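Local structure of exopolygalacturonase (Yersinia enterocolitica, 2UVF) at residues D96-N101 and N105-I110. The protein probably hydrolyses pectin-derived polygalacturonate from the chain end as a family 28 exopolygalacturonase, and is seen here with digalacturonic acid bound. Sequence-based numbering, arbitrary orientation.
With NI (nickel (II) ion), chain J.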
ATOM      1  N   ASP A  96      11.549 -14.550  -5.323  1.00 22.88           N
ATOM      2  CA  ASP A  96      12.237 -15.688  -5.928  1.00 22.72           C
ATOM      3  C   ASP A  96      11.914 -16.963  -5.192  1.00 22.88           C
ATOM      4  O   ASP A  96      11.653 -17.993  -5.796  1.00 23.25           O
ATOM      5  CB  ASP A  96      13.725 -15.486  -5.890  1.00 23.43           C
ATOM      6  CG  ASP A  96      14.215 -14.529  -6.916  1.00 22.38           C
ATOM      7  OD1 ASP A  96      13.458 -14.016  -7.763  1.00 25.43           O
ATOM      8  OD2 ASP A  96      15.410 -14.283  -6.860  1.00 25.72           O
ATOM      9  N   HIS A  97      11.911 -16.886  -3.869  1.00 23.44           N
ATOM     10  CA  HIS A  97      11.682 -18.051  -3.051  1.00 23.57           C
ATOM     11  C   HIS A  97      10.272 -18.585  -3.264  1.00 24.01           C
ATOM     12  O   HIS A  97      10.034 -19.798  -3.190  1.00 23.24           O
ATOM     13  CB  HIS A  97      11.973 -17.747  -1.584  1.00 24.65           C
ATOM     14  CG  HIS A  97      11.535 -18.839  -0.668  1.00 25.12           C
ATOM     15  ND1 HIS A  97      10.322 -18.811  -0.012  1.00 24.57           N
ATOM     16  CD2 HIS A  97      12.104 -20.025  -0.363  1.00 25.52           C
ATOM     17  CE1 HIS A  97      10.185 -19.921   0.691  1.00 26.78           C
ATOM     18  NE2 HIS A  97      11.244 -20.683   0.486  1.00 27.13           N
ATOM     19  N   PHE A  98       9.353 -17.683  -3.599  1.00 24.63           N
ATOM     20  CA  PHE A  98       7.951 -18.050  -3.837  1.00 26.36           C
ATOM     21  C   PHE A  98       7.884 -19.144  -4.907  1.00 27.39           C
ATOM     22  O   PHE A  98       7.104 -20.061  -4.799  1.00 27.21           O
ATOM     23  CB  PHE A  98       7.149 -16.806  -4.234  1.00 25.62           C
ATOM     24  CG  PHE A  98       5.717 -17.080  -4.611  1.00 28.25           C
ATOM     25  CD1 PHE A  98       4.705 -17.038  -3.644  1.00 26.11           C
ATOM     26  CD2 PHE A  98       5.366 -17.336  -5.945  1.00 25.86           C
ATOM     27  CE1 PHE A  98       3.383 -17.265  -3.993  1.00 27.76           C
ATOM     28  CE2 PHE A  98       4.044 -17.566  -6.291  1.00 27.70           C
ATOM     29  CZ  PHE A  98       3.045 -17.524  -5.315  1.00 26.95           C
ATOM     30  N   TYR A  99       8.718 -19.035  -5.940  1.00 29.11           N
ATOM     31  CA  TYR A  99       8.723 -20.023  -7.012  1.00 30.76           C
ATOM     32  C   TYR A  99       9.539 -21.291  -6.722  1.00 32.58           C
ATOM     33  O   TYR A  99       9.405 -22.252  -7.474  1.00 32.76           O
ATOM     34  CB  TYR A  99       9.183 -19.390  -8.319  1.00 29.86           C
ATOM     35  CG  TYR A  99       8.316 -18.238  -8.765  1.00 28.92           C
ATOM     36  CD1 TYR A  99       7.103 -18.459  -9.420  1.00 26.48           C
ATOM     37  CD2 TYR A  99       8.707 -16.924  -8.536  1.00 26.65           C
ATOM     38  CE1 TYR A  99       6.318 -17.401  -9.839  1.00 24.40           C
ATOM     39  CE2 TYR A  99       7.913 -15.864  -8.934  1.00 25.99           C
ATOM     40  CZ  TYR A  99       6.731 -16.114  -9.599  1.00 25.96           C
ATOM     41  OH  TYR A  99       5.947 -15.063 -10.001  1.00 28.33           O
ATOM     42  N   VAL A 100      10.361 -21.303  -5.655  1.00 35.08           N
ATOM     43  CA  VAL A 100      11.148 -22.488  -5.256  1.00 37.35           C
ATOM     44  C   VAL A 100      10.301 -23.735  -5.076  1.00 39.93           C
ATOM     45  O   VAL A 100      10.753 -24.843  -5.358  1.00 40.50           O
ATOM     46  CB  VAL A 100      11.909 -22.230  -3.979  1.00 37.94           C
ATOM     47  N   ASN A 101       9.084 -23.542  -4.569  1.00 43.04           N
ATOM     48  CA  ASN A 101       8.082 -24.603  -4.396  1.00 45.73           C
ATOM     49  C   ASN A 101       7.433 -25.061  -5.713  1.00 46.46           C
ATOM     50  O   ASN A 101       6.875 -26.162  -5.790  1.00 47.35           O
ATOM     51  CB  ASN A 101       6.976 -24.107  -3.443  1.00 46.43           C
ATOM     52  CG  ASN A 101       7.225 -24.497  -1.993  1.00 49.88           C
ATOM     53  OD1 ASN A 101       6.350 -24.324  -1.144  1.00 53.00           O
ATOM     54  ND2 ASN A 101       8.419 -25.041  -1.702  1.00 52.26           N
ATOM     55  N   ASN A 105       5.307 -25.876 -12.987  1.00 43.12           N
ATOM     56  CA  ASN A 105       5.233 -24.515 -13.519  1.00 40.31           C
ATOM     57  C   ASN A 105       3.824 -23.904 -13.444  1.00 37.76           C
ATOM     58  O   ASN A 105       3.336 -23.303 -14.411  1.00 36.54           O
ATOM     59  CB  ASN A 105       5.731 -24.503 -14.972  1.00 41.19           C
ATOM     60  CG  ASN A 105       7.203 -24.148 -15.106  1.00 42.92           C
ATOM     61  OD1 ASN A 105       7.627 -23.705 -16.174  1.00 44.59           O
ATOM     62  ND2 ASN A 105       7.988 -24.336 -14.040  1.00 43.80           N
ATOM     63  N   PHE A 106       3.175 -24.052 -12.292  1.00 34.81           N
ATOM     64  CA  PHE A 106       1.778 -23.643 -12.175  1.00 32.23           C
ATOM     65  C   PHE A 106       1.620 -22.122 -12.052  1.00 30.96           C
ATOM     66  O   PHE A 106       0.734 -21.538 -12.666  1.00 31.18           O
ATOM     67  CB  PHE A 106       1.087 -24.388 -11.025  1.00 30.44           C
ATOM     68  CG  PHE A 106      -0.286 -23.866 -10.701  1.00 30.02           C
ATOM     69  CD1 PHE A 106      -1.418 -24.382 -11.346  1.00 27.91           C
ATOM     70  CD2 PHE A 106      -0.456 -22.852  -9.746  1.00 28.64           C
ATOM     71  CE1 PHE A 106      -2.697 -23.907 -11.027  1.00 26.90           C
ATOM     72  CE2 PHE A 106      -1.721 -22.349  -9.450  1.00 26.10           C
ATOM     73  CZ  PHE A 106      -2.845 -22.878 -10.086  1.00 26.63           C
ATOM     74  N   GLN A 107       2.502 -21.499 -11.279  1.00 30.78           N
ATOM     75  CA  GLN A 107       2.427 -20.077 -10.929  1.00 30.22           C
ATOM     76  C   GLN A 107       2.848 -19.144 -12.058  1.00 30.78           C
ATOM     77  O   GLN A 107       3.862 -19.378 -12.732  1.00 30.87           O
ATOM     78  CB  GLN A 107       3.273 -19.783  -9.673  1.00 30.05           C
ATOM     79  CG  GLN A 107       2.733 -20.378  -8.345  1.00 28.00           C
ATOM     80  CD  GLN A 107       1.467 -19.707  -7.855  1.00 25.50           C
ATOM     81  OE1 GLN A 107       1.050 -18.675  -8.385  1.00 27.28           O
ATOM     82  NE2 GLN A 107       0.834 -20.301  -6.858  1.00 25.28           N
ATOM     83  N   HIS A 108       2.048 -18.094 -12.270  1.00 31.10           N
ATOM     84  CA  HIS A 108       2.405 -17.016 -13.188  1.00 30.89           C
ATOM     85  C   HIS A 108       3.746 -16.415 -12.780  1.00 31.10           C
ATOM     86  O   HIS A 108       3.923 -15.966 -11.648  1.00 31.23           O
ATOM     87  CB  HIS A 108       1.330 -15.902 -13.205  1.00 30.16           C
ATOM     88  CG  HIS A 108       1.636 -14.807 -14.184  1.00 29.00           C
ATOM     89  ND1 HIS A 108       1.265 -14.871 -15.512  1.00 27.48           N
ATOM     90  CD2 HIS A 108       2.326 -13.650 -14.042  1.00 25.61           C
ATOM     91  CE1 HIS A 108       1.705 -13.795 -16.141  1.00 27.37           C
ATOM     92  NE2 HIS A 108       2.352 -13.041 -15.272  1.00 25.39           N
ATOM     93  N   LYS A 109       4.695 -16.418 -13.708  1.00 32.34           N
ATOM     94  CA  LYS A 109       6.006 -15.810 -13.476  1.00 32.75           C
ATOM     95  C   LYS A 109       5.974 -14.315 -13.783  1.00 32.13           C
ATOM     96  O   LYS A 109       5.812 -13.900 -14.923  1.00 32.57           O
ATOM     97  CB  LYS A 109       7.106 -16.510 -14.292  1.00 33.91           C
ATOM     98  CG  LYS A 109       7.217 -18.038 -14.072  1.00 35.41           C
ATOM     99  CD  LYS A 109       7.801 -18.697 -15.346  1.00 39.70           C
ATOM    100  CE  LYS A 109       7.695 -20.230 -15.339  1.00 39.57           C
ATOM    101  NZ  LYS A 109       6.331 -20.713 -15.724  1.00 39.58           N
ATOM    102  N   ILE A 110       6.153 -13.507 -12.745  1.00 31.95           N
ATOM    103  CA  ILE A 110       6.148 -12.058 -12.883  1.00 30.63           C
ATOM    104  C   ILE A 110       7.457 -11.557 -13.501  1.00 30.87           C
ATOM    105  O   ILE A 110       8.464 -12.252 -13.488  1.00 30.83           O
ATOM    106  CB  ILE A 110       5.824 -11.363 -11.528  1.00 30.86           C
ATOM    107  CG1 ILE A 110       6.944 -11.571 -10.503  1.00 29.93           C
ATOM    108  CG2 ILE A 110       4.481 -11.870 -10.974  1.00 29.93           C
ATOM    109  CD1 ILE A 110       6.914 -10.599  -9.327  1.00 29.63           C
TER
HETATM  110 NI    NI J1613      11.629 -22.590   1.320  1.00 32.95          NI
HETATM  111  O   HOH W   1      11.143 -21.887   3.409  1.00 21.70           O
HETATM  112  O   HOH W   2       9.515 -23.163   0.600  1.00 25.68           O
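Tyr99 reaches from helix 92-100 to the backbone of the loop that follows it and ties the two together through its hydroxyl. Two hydrogen bonds grip that oxygen: OH donates to His108 O at 2.8 Å, in the carbonyl plane and on a lone pair, and accepts from Ile110 N at 3.2 Å with an N-H...O angle of 161°. The His108 carbonyl lies at the ring edge, and Ile110 CG2 packs 3.6 Å from the same OH.

The van der Waals part centres on Gln107. Its CB meets Tyr99 CE1 at 3.9 Å; beyond it the chain bends at chi2 (-70°), bringing CD to 3.7 Å from Phe98 CE2. Amide and Phe98 ring stand 69° apart, with OE1 at the ring's edge. The amide is fixed by two further hydrogen bonds, OE1 with Thr528 OG1 and NE2 with Met487 O. Phe98 CD2 sits over one face of the Tyr99 ring, 3.9 Å above its plane.

Turned elsewhere, His97 binds a nickel ion through NE2 at 2.1 Å, alongside two waters.

Phe98 and Gln107 both touch Ala486 on strand 476-490, so this helix and the loop after it, within the fibronectin type III domain, also form part of its interface with the parallel beta-helix typical of family 28 hydrolases.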